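Local coordinates for phosphohistidine phosphatase SixA (Escherichia coli, PDB 1UJC), which removes the phosphoryl group from phosphohistidine on the HPt domain of the ArcB sensor in a multistep His-Asp phosphorelay, at residues Thr124-Thr129 with Gly144-Gln149; Arg32-Trp37 with Trp148-Cys153; Arg47-Pro52 with Ala101-Ile106; Val43-Val48 with Leu67-Ser72; Leu95-Val100 with Leu138-Asn143. All blocks are in the same frame, centred on the assembly; numbering follows the deposited sequence.

Contact 1. Residues Thr124-Thr129 with Gly144-Gln149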
# COMPACT_ATOMS: atom_id res chain seq x y z
N THR A 124 -8.86 -11.31 -10.12
CA THR A 124 -8.35 -10.54 -11.25
C THR A 124 -7.82 -9.25 -10.64
O THR A 124 -8.19 -8.88 -9.52
CB THR A 124 -9.47 -10.20 -12.26
OG1 THR A 124 -10.52 -9.50 -11.59
CG2 THR A 124 -10.03 -11.46 -12.90
N PRO A 125 -6.94 -8.54 -11.35
CA PRO A 125 -6.40 -7.29 -10.80
C PRO A 125 -7.53 -6.30 -10.48
O PRO A 125 -8.26 -5.89 -11.38
CB PRO A 125 -5.49 -6.78 -11.92
CG PRO A 125 -5.09 -8.03 -12.65
CD PRO A 125 -6.39 -8.80 -12.70
N PRO A 126 -7.71 -5.94 -9.20
CA PRO A 126 -8.80 -4.99 -8.92
C PRO A 126 -8.42 -3.55 -9.27
O PRO A 126 -7.25 -3.24 -9.46
CB PRO A 126 -9.05 -5.19 -7.42
CG PRO A 126 -7.69 -5.56 -6.90
CD PRO A 126 -7.15 -6.51 -7.96
N MET A 127 -9.44 -2.69 -9.36
CA MET A 127 -9.25 -1.27 -9.68
C MET A 127 -8.95 -0.46 -8.41
O MET A 127 -9.69 -0.53 -7.43
CB MET A 127 -10.53 -0.73 -10.35
CG MET A 127 -10.54 0.78 -10.57
SD MET A 127 -9.57 1.31 -11.99
CE MET A 127 -10.77 1.03 -13.36
N PHE A 128 -7.87 0.31 -8.45
CA PHE A 128 -7.42 1.13 -7.32
C PHE A 128 -7.51 2.64 -7.56
O PHE A 128 -6.85 3.17 -8.44
CB PHE A 128 -5.94 0.82 -7.02
CG PHE A 128 -5.73 -0.33 -6.07
CD1 PHE A 128 -5.71 -0.11 -4.69
CD2 PHE A 128 -5.50 -1.61 -6.55
CE1 PHE A 128 -5.45 -1.16 -3.81
CE2 PHE A 128 -5.24 -2.67 -5.67
CZ PHE A 128 -5.21 -2.44 -4.31
N THR A 129 -8.33 3.34 -6.78
CA THR A 129 -8.41 4.79 -6.91
C THR A 129 -7.29 5.28 -5.98
O THR A 129 -6.82 4.52 -5.14
CB THR A 129 -9.75 5.34 -6.42
OG1 THR A 129 -9.85 5.19 -5.00
CG2 THR A 129 -10.91 4.59 -7.09
N GLY A 144 -2.95 -16.03 -0.41
CA GLY A 144 -3.67 -14.90 0.13
C GLY A 144 -5.14 -14.86 -0.22
O GLY A 144 -5.56 -15.35 -1.27
N THR A 145 -5.91 -14.25 0.67
CA THR A 145 -7.34 -14.10 0.51
C THR A 145 -7.66 -12.61 0.41
O THR A 145 -7.23 -11.82 1.25
CB THR A 145 -8.09 -14.68 1.72
OG1 THR A 145 -7.91 -16.10 1.74
CG2 THR A 145 -9.56 -14.35 1.64
N PHE A 146 -8.40 -12.22 -0.63
CA PHE A 146 -8.79 -10.83 -0.85
C PHE A 146 -10.03 -10.54 -0.01
O PHE A 146 -11.15 -10.90 -0.38
CB PHE A 146 -9.07 -10.61 -2.34
CG PHE A 146 -9.34 -9.18 -2.71
CD1 PHE A 146 -8.90 -8.13 -1.92
CD2 PHE A 146 -10.02 -8.88 -3.90
CE1 PHE A 146 -9.12 -6.81 -2.28
CE2 PHE A 146 -10.24 -7.56 -4.28
CZ PHE A 146 -9.79 -6.52 -3.47
N ASN A 147 -9.82 -9.89 1.13
CA ASN A 147 -10.89 -9.56 2.07
C ASN A 147 -11.82 -8.45 1.60
O ASN A 147 -13.01 -8.68 1.39
CB ASN A 147 -10.27 -9.18 3.42
CG ASN A 147 -9.31 -10.23 3.93
OD1 ASN A 147 -8.26 -9.91 4.49
ND2 ASN A 147 -9.67 -11.50 3.73
N TRP A 148 -11.28 -7.26 1.43
CA TRP A 148 -12.07 -6.13 0.97
C TRP A 148 -11.21 -5.02 0.39
O TRP A 148 -9.99 -5.11 0.35
CB TRP A 148 -12.91 -5.56 2.13
CG TRP A 148 -12.15 -5.43 3.43
CD1 TRP A 148 -12.19 -6.30 4.48
CD2 TRP A 148 -11.25 -4.39 3.80
NE1 TRP A 148 -11.36 -5.86 5.49
CE2 TRP A 148 -10.77 -4.69 5.10
CE3 TRP A 148 -10.79 -3.23 3.17
CZ2 TRP A 148 -9.85 -3.88 5.77
CZ3 TRP A 148 -9.88 -2.42 3.84
CH2 TRP A 148 -9.42 -2.75 5.12
N GLN A 149 -11.88 -3.97 -0.08
CA GLN A 149 -11.20 -2.83 -0.67
C GLN A 149 -11.98 -1.59 -0.24
O GLN A 149 -13.20 -1.56 -0.33
CB GLN A 149 -11.21 -2.96 -2.18
CG GLN A 149 -10.27 -2.05 -2.91
CD GLN A 149 -10.72 -1.83 -4.33
OE1 GLN A 149 -11.18 -2.76 -5.01
NE2 GLN A 149 -10.61 -0.60 -4.80

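Contact 2. Residues Arg32-Trp37 with Trp148-Cys153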
# COMPACT_ATOMS: atom_id res chain seq x y z
N ARG A 32 -4.83 11.05 4.52
CA ARG A 32 -5.04 11.17 5.96
C ARG A 32 -6.41 10.58 6.29
O ARG A 32 -6.60 9.98 7.35
CB ARG A 32 -4.99 12.63 6.42
CG ARG A 32 -3.58 13.17 6.69
CD ARG A 32 -3.63 14.41 7.60
NE ARG A 32 -2.33 14.68 8.22
CZ ARG A 32 -1.40 15.48 7.71
NH1 ARG A 32 -1.62 16.10 6.56
NH2 ARG A 32 -0.24 15.65 8.33
N LEU A 33 -7.35 10.76 5.37
CA LEU A 33 -8.71 10.26 5.54
C LEU A 33 -8.69 8.73 5.68
O LEU A 33 -9.30 8.17 6.59
CB LEU A 33 -9.56 10.66 4.33
CG LEU A 33 -11.07 10.49 4.39
CD1 LEU A 33 -11.63 11.25 5.59
CD2 LEU A 33 -11.70 11.02 3.10
N MET A 34 -7.97 8.07 4.77
CA MET A 34 -7.86 6.62 4.79
C MET A 34 -7.07 6.15 6.01
O MET A 34 -7.38 5.10 6.59
CB MET A 34 -7.16 6.12 3.52
CG MET A 34 -7.96 6.32 2.24
SD MET A 34 -9.49 5.35 2.21
CE MET A 34 -8.84 3.71 2.23
N ALA A 35 -6.07 6.92 6.40
CA ALA A 35 -5.25 6.59 7.56
C ALA A 35 -6.11 6.56 8.82
O ALA A 35 -6.04 5.62 9.61
CB ALA A 35 -4.13 7.61 7.72
N ASN A 36 -6.94 7.59 8.99
CA ASN A 36 -7.81 7.66 10.15
C ASN A 36 -8.84 6.54 10.13
O ASN A 36 -9.20 5.99 11.17
CB ASN A 36 -8.51 9.02 10.22
CG ASN A 36 -7.56 10.14 10.63
OD1 ASN A 36 -6.77 10.00 11.57
ND2 ASN A 36 -7.64 11.27 9.93
N TRP A 37 -9.31 6.18 8.94
CA TRP A 37 -10.29 5.11 8.83
C TRP A 37 -9.66 3.82 9.35
O TRP A 37 -10.27 3.09 10.13
CB TRP A 37 -10.73 4.93 7.38
CG TRP A 37 -11.71 3.82 7.22
CD1 TRP A 37 -13.03 3.83 7.58
CD2 TRP A 37 -11.43 2.50 6.74
NE1 TRP A 37 -13.59 2.59 7.35
CE2 TRP A 37 -12.63 1.76 6.84
CE3 TRP A 37 -10.28 1.87 6.24
CZ2 TRP A 37 -12.72 0.42 6.46
CZ3 TRP A 37 -10.37 0.53 5.87
CH2 TRP A 37 -11.58 -0.18 5.98
N TRP A 148 -11.28 -7.26 1.43
CA TRP A 148 -12.07 -6.13 0.97
C TRP A 148 -11.21 -5.02 0.39
O TRP A 148 -9.99 -5.11 0.35
CB TRP A 148 -12.91 -5.56 2.13
CG TRP A 148 -12.15 -5.43 3.43
CD1 TRP A 148 -12.19 -6.30 4.48
CD2 TRP A 148 -11.25 -4.39 3.80
NE1 TRP A 148 -11.36 -5.86 5.49
CE2 TRP A 148 -10.77 -4.69 5.10
CE3 TRP A 148 -10.79 -3.23 3.17
CZ2 TRP A 148 -9.85 -3.88 5.77
CZ3 TRP A 148 -9.88 -2.42 3.84
CH2 TRP A 148 -9.42 -2.75 5.12
N GLN A 149 -11.88 -3.97 -0.08
CA GLN A 149 -11.20 -2.83 -0.67
C GLN A 149 -11.98 -1.59 -0.24
O GLN A 149 -13.20 -1.56 -0.33
CB GLN A 149 -11.21 -2.96 -2.18
CG GLN A 149 -10.27 -2.05 -2.91
CD GLN A 149 -10.72 -1.83 -4.33
OE1 GLN A 149 -11.18 -2.76 -5.01
NE2 GLN A 149 -10.61 -0.60 -4.80
N MET A 150 -11.27 -0.57 0.21
CA MET A 150 -11.91 0.66 0.65
C MET A 150 -11.28 1.85 -0.06
O MET A 150 -10.07 1.88 -0.24
CB MET A 150 -11.73 0.80 2.17
CG MET A 150 -12.34 2.06 2.78
SD MET A 150 -14.13 2.13 2.62
CE MET A 150 -14.62 0.75 3.67
N SER A 151 -12.09 2.82 -0.46
CA SER A 151 -11.55 3.99 -1.14
C SER A 151 -12.08 5.28 -0.51
O SER A 151 -13.14 5.28 0.13
CB SER A 151 -11.87 3.94 -2.64
OG SER A 151 -13.26 3.85 -2.87
N PRO A 152 -11.35 6.40 -0.69
CA PRO A 152 -11.78 7.68 -0.12
C PRO A 152 -13.23 8.04 -0.44
O PRO A 152 -13.89 8.70 0.36
CB PRO A 152 -10.79 8.67 -0.75
CG PRO A 152 -9.56 7.86 -0.88
CD PRO A 152 -10.09 6.55 -1.43
N CYS A 153 -13.72 7.62 -1.60
CA CYS A 153 -15.09 7.94 -1.96
C CYS A 153 -16.11 7.10 -1.19
O CYS A 153 -17.19 7.59 -0.86
CB CYS A 153 -15.31 7.76 -3.47
SG CYS A 153 -15.57 6.07 -4.04

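Contact 3. Residues Arg47-Pro52 with Ala101-Ile106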
# COMPACT_ATOMS: atom_id res chain seq x y z
N ARG A 47 4.81 -3.54 10.12
CA ARG A 47 5.86 -3.24 9.15
C ARG A 47 5.33 -2.41 7.99
O ARG A 47 4.15 -2.49 7.63
CB ARG A 47 6.45 -4.55 8.62
CG ARG A 47 7.20 -5.36 9.67
CD ARG A 47 8.56 -4.73 9.97
NE ARG A 47 9.55 -5.05 8.94
CZ ARG A 47 10.13 -6.24 8.81
NH1 ARG A 47 9.82 -7.23 9.64
NH2 ARG A 47 11.03 -6.44 7.85
N VAL A 48 6.21 -1.61 7.39
CA VAL A 48 5.84 -0.76 6.27
C VAL A 48 6.82 -0.89 5.10
O VAL A 48 8.04 -0.78 5.28
CB VAL A 48 5.77 0.71 6.71
CG1 VAL A 48 5.45 1.59 5.52
CG2 VAL A 48 4.73 0.86 7.80
N LEU A 49 6.27 -1.13 3.92
CA LEU A 49 7.06 -1.26 2.69
C LEU A 49 6.57 -0.16 1.77
O LEU A 49 5.36 -0.03 1.54
CB LEU A 49 6.82 -2.64 2.06
CG LEU A 49 6.97 -3.84 2.99
CD1 LEU A 49 6.66 -5.13 2.23
CD2 LEU A 49 8.39 -3.88 3.55
N VAL A 50 7.48 0.64 1.24
CA VAL A 50 7.09 1.74 0.37
C VAL A 50 7.95 1.90 -0.88
O VAL A 50 9.13 1.55 -0.89
CB VAL A 50 7.13 3.08 1.16
CG1 VAL A 50 8.55 3.36 1.63
CG2 VAL A 50 6.59 4.22 0.30
N SER A 51 7.33 2.42 -1.94
CA SER A 51 8.02 2.66 -3.20
C SER A 51 9.00 3.81 -2.99
O SER A 51 8.77 4.69 -2.17
CB SER A 51 7.01 3.05 -4.28
OG SER A 51 7.66 3.69 -5.36
N PRO A 52 10.11 3.81 -3.74
CA PRO A 52 11.15 4.85 -3.66
C PRO A 52 10.69 6.20 -4.23
O PRO A 52 11.33 7.22 -4.00
CB PRO A 52 12.30 4.27 -4.48
CG PRO A 52 12.07 2.79 -4.40
CD PRO A 52 10.58 2.69 -4.57
N ALA A 101 2.94 -9.80 11.86
CA ALA A 101 1.48 -9.86 11.93
C ALA A 101 0.74 -8.99 10.92
O ALA A 101 -0.36 -9.33 10.50
CB ALA A 101 1.01 -9.51 13.35
N SER A 102 1.34 -7.87 10.52
CA SER A 102 0.70 -6.98 9.57
C SER A 102 1.68 -6.07 8.85
O SER A 102 2.68 -5.63 9.44
CB SER A 102 -0.35 -6.13 10.29
OG SER A 102 0.26 -5.41 11.34
N VAL A 103 1.39 -5.77 7.59
CA VAL A 103 2.24 -4.93 6.78
C VAL A 103 1.41 -3.99 5.92
O VAL A 103 0.39 -4.38 5.36
CB VAL A 103 3.13 -5.77 5.82
CG1 VAL A 103 4.05 -4.86 5.02
CG2 VAL A 103 3.94 -6.78 6.61
N LEU A 104 1.86 -2.74 5.82
CA LEU A 104 1.19 -1.74 4.98
C LEU A 104 2.12 -1.50 3.80
O LEU A 104 3.28 -1.13 3.98
CB LEU A 104 0.98 -0.43 5.75
CG LEU A 104 0.50 0.77 4.91
CD1 LEU A 104 -0.77 0.42 4.15
CD2 LEU A 104 0.27 1.96 5.82
N VAL A 105 1.60 -1.73 2.59
CA VAL A 105 2.37 -1.56 1.35
C VAL A 105 1.83 -0.37 0.56
O VAL A 105 0.66 -0.37 0.16
CB VAL A 105 2.28 -2.82 0.46
CG1 VAL A 105 3.13 -2.65 -0.79
CG2 VAL A 105 2.72 -4.05 1.24
N ILE A 106 2.67 0.63 0.33
CA ILE A 106 2.26 1.81 -0.42
C ILE A 106 2.97 1.77 -1.77
O ILE A 106 4.20 1.78 -1.83
CB ILE A 106 2.62 3.10 0.34
CG1 ILE A 106 1.84 3.15 1.66
CG2 ILE A 106 2.28 4.31 -0.50
CD1 ILE A 106 2.15 4.37 2.51

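Contact 4. Residues Val43-Val48 with Leu67-Ser72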
# COMPACT_ATOMS: atom_id res chain seq x y z
N VAL A 43 -6.59 -1.07 13.43
CA VAL A 43 -5.51 -1.62 12.63
C VAL A 43 -4.17 -1.25 13.26
O VAL A 43 -3.92 -0.09 13.58
CB VAL A 43 -5.56 -1.07 11.19
CG1 VAL A 43 -4.42 -1.65 10.37
CG2 VAL A 43 -6.90 -1.39 10.55
N GLU A 44 -3.32 -2.26 13.45
CA GLU A 44 -2.01 -2.06 14.05
C GLU A 44 -0.98 -2.51 13.02
O GLU A 44 -0.84 -3.70 12.76
CB GLU A 44 -1.87 -2.90 15.31
CG GLU A 44 -3.09 -2.88 16.22
CD GLU A 44 -2.93 -3.78 17.44
OE1 GLU A 44 -2.60 -4.98 17.26
OE2 GLU A 44 -3.16 -3.31 18.57
N ILE A 45 -0.28 -1.55 12.42
CA ILE A 45 0.72 -1.87 11.40
C ILE A 45 2.07 -2.16 12.02
O ILE A 45 2.66 -1.30 12.68
CB ILE A 45 0.87 -0.71 10.39
CG1 ILE A 45 -0.50 -0.36 9.79
CG2 ILE A 45 1.85 -1.09 9.30
CD1 ILE A 45 -1.14 -1.49 9.01
N GLU A 46 2.57 -3.37 11.79
CA GLU A 46 3.86 -3.79 12.33
C GLU A 46 5.03 -3.44 11.42
O GLU A 46 6.11 -3.10 11.89
CB GLU A 46 3.86 -5.31 12.58
CG GLU A 46 5.11 -5.82 13.30
CD GLU A 46 5.12 -7.34 13.48
OE1 GLU A 46 4.09 -7.90 13.87
OE2 GLU A 46 6.18 -7.95 13.23
N ARG A 47 4.81 -3.54 10.12
CA ARG A 47 5.86 -3.24 9.15
C ARG A 47 5.33 -2.41 7.99
O ARG A 47 4.15 -2.49 7.63
CB ARG A 47 6.45 -4.55 8.62
CG ARG A 47 7.20 -5.36 9.67
CD ARG A 47 8.56 -4.73 9.97
NE ARG A 47 9.55 -5.05 8.94
CZ ARG A 47 10.13 -6.24 8.81
NH1 ARG A 47 9.82 -7.23 9.64
NH2 ARG A 47 11.03 -6.44 7.85
N VAL A 48 6.21 -1.61 7.39
CA VAL A 48 5.84 -0.76 6.27
C VAL A 48 6.82 -0.89 5.10
O VAL A 48 8.04 -0.78 5.28
CB VAL A 48 5.77 0.71 6.71
CG1 VAL A 48 5.45 1.59 5.52
CG2 VAL A 48 4.73 0.86 7.80
N LEU A 67 -1.94 7.66 11.80
CA LEU A 67 -1.94 6.28 12.27
C LEU A 67 -0.57 5.94 12.86
O LEU A 67 0.46 6.31 12.30
CB LEU A 67 -2.26 5.36 11.09
CG LEU A 67 -2.48 3.85 11.24
CD1 LEU A 67 -3.70 3.58 12.09
CD2 LEU A 67 -2.67 3.25 9.86
N ASN A 68 -0.55 5.25 14.00
CA ASN A 68 0.72 4.88 14.62
C ASN A 68 1.45 3.89 13.73
O ASN A 68 1.00 2.75 13.56
CB ASN A 68 0.48 4.24 16.00
CG ASN A 68 -0.39 5.09 16.91
OD1 ASN A 68 -0.32 6.33 16.89
ND2 ASN A 68 -1.21 4.44 17.73
N LEU A 69 2.56 4.32 13.14
CA LEU A 69 3.35 3.46 12.26
C LEU A 69 4.74 3.20 12.82
O LEU A 69 5.21 3.94 13.69
CB LEU A 69 3.48 4.10 10.87
CG LEU A 69 2.22 4.16 10.01
CD1 LEU A 69 2.52 4.83 8.67
CD2 LEU A 69 1.70 2.76 9.78
N PRO A 70 5.40 2.14 12.34
CA PRO A 70 6.75 1.80 12.82
C PRO A 70 7.68 2.98 12.60
O PRO A 70 7.49 3.78 11.68
CB PRO A 70 7.14 0.60 11.95
CG PRO A 70 5.83 -0.03 11.65
CD PRO A 70 4.95 1.15 11.35
N SER A 71 8.69 3.09 13.46
CA SER A 71 9.65 4.18 13.35
C SER A 71 10.33 4.11 11.99
O SER A 71 10.53 5.13 11.33
CB SER A 71 10.69 4.09 14.46
OG SER A 71 11.62 5.15 14.34
N SER A 72 10.67 2.90 11.58
CA SER A 72 11.33 2.71 10.30
C SER A 72 10.36 2.24 9.23
O SER A 72 9.21 1.88 9.50
CB SER A 72 12.48 1.71 10.44
OG SER A 72 13.42 2.17 11.39
O HOH W 1 -1.36 0.82 12.70
O HOH W 2 1.84 0.56 14.59
O HOH W 3 8.68 -1.32 8.64

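Contact 5. Residues Leu95-Val100 with Leu138-Asn143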
# COMPACT_ATOMS: atom_id res chain seq x y z
N LEU A 95 8.37 -12.26 5.21
CA LEU A 95 7.90 -11.64 6.44
C LEU A 95 6.83 -12.49 7.12
O LEU A 95 6.79 -12.57 8.35
CB LEU A 95 7.36 -10.23 6.16
CG LEU A 95 8.34 -9.21 5.58
CD1 LEU A 95 7.66 -7.84 5.49
CD2 LEU A 95 9.57 -9.13 6.45
N THR A 96 5.97 -13.11 6.33
CA THR A 96 4.91 -13.96 6.88
C THR A 96 5.51 -15.10 7.70
O THR A 96 5.06 -15.38 8.81
CB THR A 96 4.01 -14.55 5.76
OG1 THR A 96 3.29 -13.49 5.12
CG2 THR A 96 3.01 -15.55 6.34
N ASN A 97 6.54 -15.74 7.15
CA ASN A 97 7.20 -16.85 7.83
C ASN A 97 8.06 -16.35 8.99
O ASN A 97 8.43 -17.13 9.87
CB ASN A 97 8.05 -17.64 6.84
CG ASN A 97 7.22 -18.58 6.00
OD1 ASN A 97 6.83 -19.66 6.45
ND2 ASN A 97 6.94 -18.18 4.77
N GLU A 98 8.38 -15.06 8.98
CA GLU A 98 9.19 -14.44 10.02
C GLU A 98 8.34 -14.22 11.26
O GLU A 98 8.85 -14.12 12.37
CB GLU A 98 9.74 -13.10 9.50
CG GLU A 98 10.51 -12.27 10.54
CD GLU A 98 11.13 -11.01 9.95
OE1 GLU A 98 12.08 -11.12 9.15
OE2 GLU A 98 10.66 -9.90 10.28
N GLY A 99 7.02 -14.15 11.07
CA GLY A 99 6.13 -13.94 12.19
C GLY A 99 5.41 -12.60 12.13
O GLY A 99 4.50 -12.36 12.92
N VAL A 100 5.80 -11.74 11.20
CA VAL A 100 5.15 -10.43 11.07
C VAL A 100 3.63 -10.57 11.01
O VAL A 100 3.09 -11.34 10.22
CB VAL A 100 5.66 -9.71 9.81
CG1 VAL A 100 4.89 -8.41 9.61
CG2 VAL A 100 7.14 -9.43 9.93
N LEU A 138 -2.56 -13.10 4.12
CA LEU A 138 -1.59 -14.00 3.51
C LEU A 138 -1.08 -15.05 4.48
O LEU A 138 -0.72 -14.74 5.62
CB LEU A 138 -0.42 -13.19 2.97
CG LEU A 138 0.67 -13.88 2.15
CD1 LEU A 138 0.10 -14.42 0.83
CD2 LEU A 138 1.78 -12.88 1.86
N ASP A 139 -1.04 -16.30 4.03
CA ASP A 139 -0.53 -17.36 4.88
C ASP A 139 0.92 -17.68 4.53
O ASP A 139 1.48 -17.16 3.55
CB ASP A 139 -1.43 -18.61 4.80
CG ASP A 139 -1.26 -19.41 3.52
OD1 ASP A 139 -2.14 -20.26 3.26
OD2 ASP A 139 -0.25 -19.22 2.80
N GLU A 140 1.53 -18.54 5.33
CA GLU A 140 2.92 -18.92 5.18
C GLU A 140 3.32 -19.55 3.84
O GLU A 140 4.49 -19.51 3.46
CB GLU A 140 3.30 -19.85 6.33
CG GLU A 140 2.77 -19.37 7.70
CD GLU A 140 1.26 -19.56 7.87
OE1 GLU A 140 0.77 -20.68 7.58
OE2 GLU A 140 0.56 -18.61 8.31
N SER A 141 2.36 -20.11 3.12
CA SER A 141 2.65 -20.73 1.84
C SER A 141 2.41 -19.77 0.68
O SER A 141 2.38 -20.17 -0.48
CB SER A 141 1.80 -21.99 1.66
OG SER A 141 2.19 -22.97 2.61
N GLY A 142 2.24 -18.49 1.00
CA GLY A 142 2.02 -17.48 -0.02
C GLY A 142 0.60 -17.43 -0.54
O GLY A 142 0.33 -16.78 -1.55
N ASN A 143 -0.32 -18.10 0.15
CA ASN A 143 -1.71 -18.11 -0.28
C ASN A 143 -2.48 -16.97 0.39
O ASN A 143 -2.63 -16.95 1.62
CB ASN A 143 -2.35 -19.45 0.05
CG ASN A 143 -3.29 -19.92 -1.04
OD1 ASN A 143 -3.82 -21.04 -0.99
ND2 ASN A 143 -3.51 -19.08 -2.04

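Contact 1. Residues Thr124-Thr129 with Gly144-Gln149
The F128 and Q149 CA atoms mark the closest backbone approach, and they are 8.6 Å apart. Side chains therefore bridge a strand and a loop that are not paired. Strand 144-150 is an outermost strand of the mixed sheet in this alpha-beta fold. Residues 124-129 belong to the loop between helix 111-119 and strand 133-138.

P126 and F146 make the apolar part. Their side chains slide past each other in opposite directions, with P126 CB 4.1 Å from F146 CE2. P126 CG rests near F146 CZ. The proline meets the ring obliquely. V116 of helix 111-119 touches both residues.

Q149 makes the polar part. Its CG is anti to the backbone N (chi1 -165°); the extended chain beyond it carries the amide to the loop. NE2 donates to M127 O at 2.8 Å, but the N-H...O angle is only 125° and the bond is weak. An alanine here would probably leave M127 O without this donor and open a gap beside P126.

The loop also runs near the tungstate pocket, probably the active site. The side chain of F128 lies about 7 Å from the bound tungstate, and F128 O takes a weak hydrogen bond from R7 NH1 of that pocket. On the other branch of the amide, Q149 OE1 sits 4.0 Å from P126 CB.

Contact 2. Residues Arg32-Trp37 with Trp148-Cys153
W37 and W148 reach toward each other tip to tip. The edge of W37 points at the face of W148 in an offset edge-to-face pair. The planes stand at 88° and the six-membered rings have centroids 5.2 Å apart. W37 CH2 and CZ3 are the bump, and they fit between W148 CH2 and CZ3 and the M150 side chain. W37 CH2 comes within 3.5 Å of W148 CH2.

M150 lies over one face of W37. Its CG is anti to the backbone N (chi1 179°) and sits 3.8 Å from the centroid of the W37 six-membered ring, 3° off the ring normal. This is a CH-pi contact. The chain then bends at chi2 and chi3, and M150 CE ends beside the rim, 3.4 Å from W37 CZ2. M150 SD stays oblique to the same ring, a Met-aromatic contact.

The contact packs helix 25-40 against the last residues of edge strand 144-150 and the loop that follows. L155 from farther along the chain touches M34, W37 and M150.

One turn earlier in the helix, M34 is the second bump. Its bent chain puts SD and CE into the notch formed by M150 O, the S151 carbonyl carbon and P152 N. M34 CE is 3.3 Å from M150 O, and M34 SD lies 3.6 Å from P152 N. The M34 side chain crosses the P152 ring at about a right angle, with M34 CG 3.8 Å from P152 CG. L33 CD2 comes up to P152 O at the margin.

Contact 3. Residues Arg47-Pro52 with Ala101-Ile106
Residues R47-V50 pair in parallel with V103-I106, the strand axes 4.7 Å apart and crossing at -18°. Five backbone hydrogen bonds join the segments. They start with R47 N to S102 O and finish with S51 N to I106 O. The straightest is L49 N to L104 O, at 3.0 Å and 170°.

R47, L49, V103 and V105 share one face of the sheet. L49 CG is anti to its own carbonyl carbon (chi1 -51°) and lies 3.7 Å from V103 CG1. R47 CB packs 3.9 Å from V103 CG2. The R47 chain then bends away, and its guanidinium forms salt bridges with E74 and E98.

These are inner strands of the alpha-beta sheet, with strand 74-75 on the far side of 47-50. Strand 74-75, helix 85-98 and strand 102-107 form a beta-alpha-beta crossover that spans strand 47-50. Helix 85-98 covers the L49 face through Y91 and L95.

V48, V50, L104 and I106 occupy the other face, under helix 54-66. V50 and I106 lie side by side and point the same way, with V50 CG2 4.1 Å from I106 CB. V48 CG2 only grazes L104 CB, at 4.5 Å.

The paired strands lead toward the tungstate pocket. Beyond the last pair, S51 OG is hydrogen-bonded to NE2 of H108, a residue of that pocket.

Contact 4. Residues Val43-Val48 with Leu67-Ser72
I45 CG1 is anti to the carbonyl carbon (chi1 -55°) and CG2 is anti to the backbone N, which sets the fork that meets L69 CD2. L69 CG is also anti to its carbonyl carbon (chi1 -70°). I45 and L69 lie side by side and point the same way. L69 CD2 nests against the fork, 3.6 Å from I45 CB and 3.9 Å from I45 CG2.

The P70 ring packs on I45, E46 and V48. P70 CG lies 3.1 Å from E46 O. P70 CD is 3.6 Å from V48 CG2 and equally 3.6 Å from I45 O. An alanine in its place would probably leave V48 CG2 without this partner and open a gap beside E46 O.

Strands 47-50 and 74-75 are parallel neighbours linked by helix 54-66, a beta-alpha-beta unit. This contact joins the lead-in to the first strand with the loop from helix to second strand. L60 of helix 54-66 touches both V48 and L69.

Waters bridge polar backbone atoms of the two segments. One water donates to V43 O and N68 O and accepts from I45 N. A second donates to I45 O at 2.8 Å and to N68 O at 2.6 Å. N68 O thus receives two water bonds.

Contact 5. Residues Leu95-Val100 with Leu138-Asn143
L138 comes first, and its CD2 lies 3.6 Å from T96 OG1. The two side chains cross at about a right angle. T96 OG1 is hydrogen-bonded to L92 O in its own helix.

D139 opens the turn of the beta hairpin between strands 133-138 and 144-150. T96 CG2 is anti to the backbone N, which sets this methyl 3.5 Å from the D139 carbonyl carbon. D139 OD2 accepts from S141 N at 2.8 Å, an Asx turn, and from N143 N at 2.9 Å. The two donors come from opposite faces of the carboxylate. They hold the acid group within the loop.

E140 carries the polar contact. N97 ND2 donates to E140 O at 3.1 Å, in the carbonyl plane and on a lone pair, with an N-H...O angle of 153°. E140 CB lies 3.5 Å from N97 OD1. The turn is type I from D139 to G142, closed by G142 N to D139 O.

The helix ends just beyond N97, in a Schellman motif at G99. Q93 NE2 also donates to E140 O, and Q93 O accepts from N97 ND2. Two helix side chains therefore grip one turn carbonyl, which is likely to hold the hairpin tip beside the last turns of helix 85-98.

How the contacts relate
Contact 3 is the buried one, and backbone hydrogen bonds between inner strands hold it. Contact 4 shares R47 and V48 with it but lies at the start of the strand, where water and apolar side chains replace direct backbone bonds. Contacts 1 and 2 share W148 and Q149 on strand 144-150. Contact 1 is a surface contact near the tungstate, with one weak amide bond. Contact 2 is partly buried and made by aromatic and methionine packing. Contact 5, its centre about 17 Å from the centre of the chain, ties a hairpin turn to a helix end through a side-chain amide. The salt bridge between R47 and E98 connects it to contacts 3 and 4.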